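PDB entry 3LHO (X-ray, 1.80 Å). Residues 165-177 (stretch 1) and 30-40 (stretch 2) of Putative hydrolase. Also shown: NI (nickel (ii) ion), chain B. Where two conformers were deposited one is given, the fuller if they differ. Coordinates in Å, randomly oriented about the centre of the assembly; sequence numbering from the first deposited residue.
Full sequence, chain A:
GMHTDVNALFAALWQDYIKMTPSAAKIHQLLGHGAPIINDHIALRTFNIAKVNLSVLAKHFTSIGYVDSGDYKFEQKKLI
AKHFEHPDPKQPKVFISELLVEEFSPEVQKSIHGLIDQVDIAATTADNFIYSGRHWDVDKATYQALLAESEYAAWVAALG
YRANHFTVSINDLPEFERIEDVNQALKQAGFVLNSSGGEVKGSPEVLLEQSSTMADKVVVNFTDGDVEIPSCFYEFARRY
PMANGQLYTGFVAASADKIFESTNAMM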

# COMPACT_ATOMS: atom_id res chain seq x y z
N HIS A 165 -0.98 -2.11 0.94
CA HIS A 165 -0.72 -3.52 0.53
C HIS A 165 0.75 -3.87 0.57
O HIS A 165 1.62 -2.98 0.51
CB HIS A 165 -1.33 -3.85 -0.85
CG HIS A 165 -0.82 -3.03 -1.98
ND1 HIS A 165 -1.40 -1.84 -2.38
CD2 HIS A 165 0.15 -3.28 -2.89
CE1 HIS A 165 -0.77 -1.36 -3.43
NE2 HIS A 165 0.19 -2.21 -3.76
N PHE A 166 1.01 -5.17 0.72
CA PHE A 166 2.28 -5.79 0.35
C PHE A 166 2.11 -6.49 -0.98
O PHE A 166 1.02 -7.00 -1.28
CB PHE A 166 2.65 -6.83 1.36
CG PHE A 166 3.24 -6.25 2.58
CD1 PHE A 166 2.46 -5.50 3.45
CD2 PHE A 166 4.59 -6.47 2.88
CE1 PHE A 166 3.02 -4.97 4.61
CE2 PHE A 166 5.13 -5.97 4.08
CZ PHE A 166 4.36 -5.18 4.89
N THR A 167 3.20 -6.54 -1.75
CA THR A 167 3.24 -7.22 -3.03
C THR A 167 4.38 -8.22 -3.12
O THR A 167 5.55 -7.84 -2.98
CB THR A 167 3.39 -6.21 -4.17
OG1 THR A 167 2.30 -5.28 -4.12
CG2 THR A 167 3.39 -6.98 -5.53
N VAL A 168 4.03 -9.49 -3.33
CA VAL A 168 4.98 -10.57 -3.52
C VAL A 168 5.74 -10.46 -4.82
O VAL A 168 5.15 -10.14 -5.85
CB VAL A 168 4.26 -11.94 -3.43
CG1 VAL A 168 5.23 -13.09 -3.71
CG2 VAL A 168 3.62 -12.08 -2.02
N SER A 169 7.05 -10.70 -4.76
CA SER A 169 7.86 -10.71 -5.94
C SER A 169 7.78 -12.11 -6.53
O SER A 169 8.35 -13.07 -5.96
CB SER A 169 9.32 -10.41 -5.61
OG SER A 169 10.12 -10.62 -6.76
N ILE A 170 7.10 -12.20 -7.68
CA ILE A 170 6.99 -13.46 -8.41
C ILE A 170 8.39 -13.84 -8.93
O ILE A 170 8.77 -15.01 -8.86
CB ILE A 170 5.97 -13.37 -9.58
CG1 ILE A 170 4.54 -13.19 -9.01
CG2 ILE A 170 6.03 -14.63 -10.46
CD1 ILE A 170 3.50 -12.83 -10.07
N ASN A 171 9.14 -12.85 -9.41
CA ASN A 171 10.54 -13.05 -9.84
C ASN A 171 11.29 -13.92 -8.84
O ASN A 171 11.97 -14.86 -9.22
CB ASN A 171 11.29 -11.73 -10.00
CG ASN A 171 10.64 -10.79 -11.04
OD1 ASN A 171 9.46 -10.40 -10.91
ND2 ASN A 171 11.42 -10.38 -12.02
N ASP A 172 11.15 -13.61 -7.55
CA ASP A 172 11.91 -14.27 -6.50
C ASP A 172 11.33 -15.57 -5.95
O ASP A 172 12.02 -16.26 -5.19
CB ASP A 172 12.13 -13.31 -5.36
CG ASP A 172 13.12 -12.17 -5.72
OD1 ASP A 172 14.34 -12.34 -5.51
OD2 ASP A 172 12.68 -11.07 -6.12
N LEU A 173 10.10 -15.93 -6.32
CA LEU A 173 9.52 -17.19 -5.81
C LEU A 173 10.24 -18.38 -6.48
O LEU A 173 10.22 -18.51 -7.70
CB LEU A 173 8.03 -17.29 -6.11
CG LEU A 173 7.04 -16.38 -5.37
CD1 LEU A 173 5.67 -16.55 -6.00
CD2 LEU A 173 7.02 -16.67 -3.85
N PRO A 174 10.89 -19.24 -5.69
CA PRO A 174 11.62 -20.34 -6.33
C PRO A 174 10.78 -21.38 -7.08
O PRO A 174 11.29 -22.01 -7.99
CB PRO A 174 12.39 -20.99 -5.18
CG PRO A 174 11.82 -20.48 -3.94
CD PRO A 174 11.21 -19.14 -4.25
N GLU A 175 9.51 -21.56 -6.70
CA GLU A 175 8.69 -22.62 -7.28
C GLU A 175 7.79 -22.19 -8.43
O GLU A 175 7.06 -23.01 -8.98
CB GLU A 175 7.81 -23.25 -6.21
CG GLU A 175 8.56 -23.96 -5.12
CD GLU A 175 7.71 -24.15 -3.87
OE1 GLU A 175 6.46 -24.10 -3.97
OE2 GLU A 175 8.29 -24.32 -2.78
N PHE A 176 7.78 -20.91 -8.76
CA PHE A 176 6.86 -20.41 -9.78
C PHE A 176 7.62 -19.60 -10.80
O PHE A 176 8.55 -18.86 -10.46
CB PHE A 176 5.76 -19.55 -9.17
CG PHE A 176 4.77 -20.30 -8.34
CD1 PHE A 176 3.64 -20.85 -8.92
CD2 PHE A 176 4.95 -20.43 -6.97
CE1 PHE A 176 2.71 -21.55 -8.16
CE2 PHE A 176 4.02 -21.11 -6.20
CZ PHE A 176 2.91 -21.68 -6.80
N GLU A 177 7.22 -19.71 -12.05
CA GLU A 177 7.76 -18.84 -13.08
C GLU A 177 6.78 -17.74 -13.48
O GLU A 177 7.16 -16.57 -13.62
CB GLU A 177 8.10 -19.68 -14.30
CG GLU A 177 8.60 -18.86 -15.46
CD GLU A 177 9.03 -19.75 -16.62
OE1 GLU A 177 9.14 -20.97 -16.44
OE2 GLU A 177 9.26 -19.20 -17.71
NI NI B . 1.13 -2.17 -5.67
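Stretch 2 (30-40) LLGHGAPIIND

At the apolar centre of the contact, Leu-31 and Ile-37 of stretch 2 (residues 30-40) meet Val-168, Leu-173 and Phe-176 of stretch 1 (residues 165-177); the two stretches belong to the same chain, lie far apart in sequence, and together bury 647 Å² summed over both sides. Ile-37, whose CA-to-CB bond points toward stretch 1, touches two of these: its CG2 lies 3.7 Å from Val-168 CG1, and its CD1 lies 4.0 Å from Leu-173 CD2. The CB of Leu-173 leaves its backbone sideways, but an extended side chain (chi1 m, chi2 t) carries the methyl end nearer, so that Leu-173 CD2 also comes within 4.4 Å of Leu-31 CB. Leu-31, with the same m, t rotamer, in turn places CD2 3.8 Å from CE2 of the Phe-176 ring.

The backbones that hold these side chains differ in form. Leu-31 belongs to the last turn of a helix that begins earlier in the chain and runs to Gly-32. His-33 then leaves helical geometry with positive phi, and a type I' turn from Gly-32 to Ala-35, closed by Ala-35 N to Gly-32 O at 2.9 Å, redirects the chain. Gly-34 has phi 99°, where a CB would be jammed against the preceding carbonyl oxygen. Beyond the turn the chain is extended from Ala-35 to Asn-39 and meets the strand 165-169 in one antiparallel bridge, in which Val-168 and Asn-39 form a non-hydrogen-bonded pair, with their CA atoms about 4.4 Å apart and their side chains diverging.

The backbone hydrogen bonds flank this pair. Ser-169 N donates to Ile-38 O at 3.0 Å and 166°, nearly straight; Asp-40 N donates to Thr-167 O at 2.6 Å, short but bent to 132°. At Asp-40 the chain turns a corner. Asn-39, its CA-to-CB bond sideways to stretch 1, sets OD1 3.7 Å from CD2 of Phe-166, at the edge of that ring. Upstream on the same strand, His-165 makes no contact with stretch 2; its NE2 binds the nickel ion at 2.1 Å.

After the strand, a type I turn from Ile-170 to Leu-173, with Leu-173 N bonded to Ile-170 O at 3.0 Å, is followed by another from Leu-173 to Phe-176. Ser-169 OG donates to Asp-172 OD2 at 2.7 Å, and that same OD2 rests 3.8 Å from CG2 of Ile-38. Water 2 links the backbones by donating to Ile-38 O (2.8 Å) and Ser-169 O (2.6 Å), while water 3 donates to Asp-40 OD1 (2.7 Å) and Ser-169 OG (3.1 Å).

At the exposed polar edge, His-33 and Glu-175 point their CB atoms toward the opposing stretch. His-33 NE2 donates to Glu-175 OE2 at 2.8 Å and, weakly, to Glu-175 OE1 at 3.3 Å, the carboxylate meeting the imidazole at its edge. Water 1 adds a second link here, donating to Glu-175 OE1 (2.9 Å) and to Leu-31 O (2.5 Å).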

# COMPACT_ATOMS: atom_id res chain seq x y z
N LEU A 30 1.10 -20.29 2.54
CA LEU A 30 0.97 -21.16 1.36
C LEU A 30 2.18 -21.14 0.41
O LEU A 30 2.68 -22.19 0.01
CB LEU A 30 -0.29 -20.77 0.58
CG LEU A 30 -0.63 -21.52 -0.72
CD1 LEU A 30 -1.18 -22.91 -0.39
CD2 LEU A 30 -1.68 -20.76 -1.57
N LEU A 31 2.65 -19.94 0.05
CA LEU A 31 3.71 -19.77 -0.91
C LEU A 31 5.12 -20.01 -0.35
O LEU A 31 6.02 -20.47 -1.07
CB LEU A 31 3.63 -18.34 -1.52
CG LEU A 31 2.41 -18.04 -2.40
CD1 LEU A 31 2.42 -16.58 -2.91
CD2 LEU A 31 2.36 -19.01 -3.55
N GLY A 32 5.32 -19.71 0.92
CA GLY A 32 6.65 -19.78 1.53
C GLY A 32 6.84 -20.97 2.45
O GLY A 32 7.96 -21.23 2.88
N HIS A 33 5.76 -21.68 2.78
CA HIS A 33 5.80 -22.86 3.64
C HIS A 33 6.44 -22.53 5.00
O HIS A 33 7.08 -23.38 5.61
CB HIS A 33 6.55 -24.01 2.95
CG HIS A 33 6.28 -24.14 1.48
ND1 HIS A 33 5.08 -24.60 0.98
CD2 HIS A 33 7.06 -23.88 0.40
CE1 HIS A 33 5.14 -24.62 -0.35
NE2 HIS A 33 6.33 -24.18 -0.72
N GLY A 34 6.26 -21.29 5.47
CA GLY A 34 6.88 -20.84 6.72
C GLY A 34 8.15 -20.03 6.55
O GLY A 34 8.59 -19.39 7.48
N ALA A 35 8.78 -20.09 5.37
CA ALA A 35 9.92 -19.23 5.05
C ALA A 35 9.45 -17.81 4.73
O ALA A 35 8.37 -17.62 4.17
CB ALA A 35 10.70 -19.80 3.86
N PRO A 36 10.29 -16.79 5.03
CA PRO A 36 9.92 -15.48 4.55
C PRO A 36 9.93 -15.45 3.01
O PRO A 36 10.63 -16.24 2.36
CB PRO A 36 11.00 -14.57 5.15
CG PRO A 36 12.18 -15.43 5.30
CD PRO A 36 11.73 -16.87 5.35
N ILE A 37 9.08 -14.60 2.46
CA ILE A 37 8.84 -14.45 1.03
C ILE A 37 9.43 -13.10 0.69
O ILE A 37 9.23 -12.15 1.46
CB ILE A 37 7.31 -14.40 0.80
CG1 ILE A 37 6.70 -15.80 0.99
CG2 ILE A 37 6.96 -13.88 -0.55
CD1 ILE A 37 7.33 -16.80 0.09
N ILE A 38 10.12 -12.97 -0.44
CA ILE A 38 10.61 -11.67 -0.85
C ILE A 38 9.44 -10.82 -1.44
O ILE A 38 8.73 -11.25 -2.38
CB ILE A 38 11.77 -11.78 -1.90
CG1 ILE A 38 12.95 -12.57 -1.29
CG2 ILE A 38 12.17 -10.38 -2.42
CD1 ILE A 38 13.49 -11.96 -0.05
N ASN A 39 9.30 -9.61 -0.92
CA ASN A 39 8.30 -8.67 -1.44
C ASN A 39 8.84 -7.74 -2.54
O ASN A 39 9.97 -7.25 -2.45
CB ASN A 39 7.73 -7.87 -0.28
CG ASN A 39 6.98 -8.73 0.72
OD1 ASN A 39 7.30 -8.74 1.94
ND2 ASN A 39 6.02 -9.48 0.23
N ASP A 40 8.07 -7.52 -3.59
CA ASP A 40 8.40 -6.53 -4.61
C ASP A 40 8.30 -5.10 -4.05
O ASP A 40 9.17 -4.25 -4.30
CB ASP A 40 7.41 -6.63 -5.80
CG ASP A 40 7.74 -5.64 -6.90
OD1 ASP A 40 8.79 -5.81 -7.53
OD2 ASP A 40 7.02 -4.63 -7.11
O HOH W 1 5.67 -21.34 -3.36
O HOH W 2 8.98 -13.78 -3.52
O HOH W 3 9.39 -8.23 -8.64
O HOH W 4 -0.89 -1.54 -6.84
O HOH W 5 1.58 -1.76 -7.62
O HOH W 6 1.40 0.10 -5.91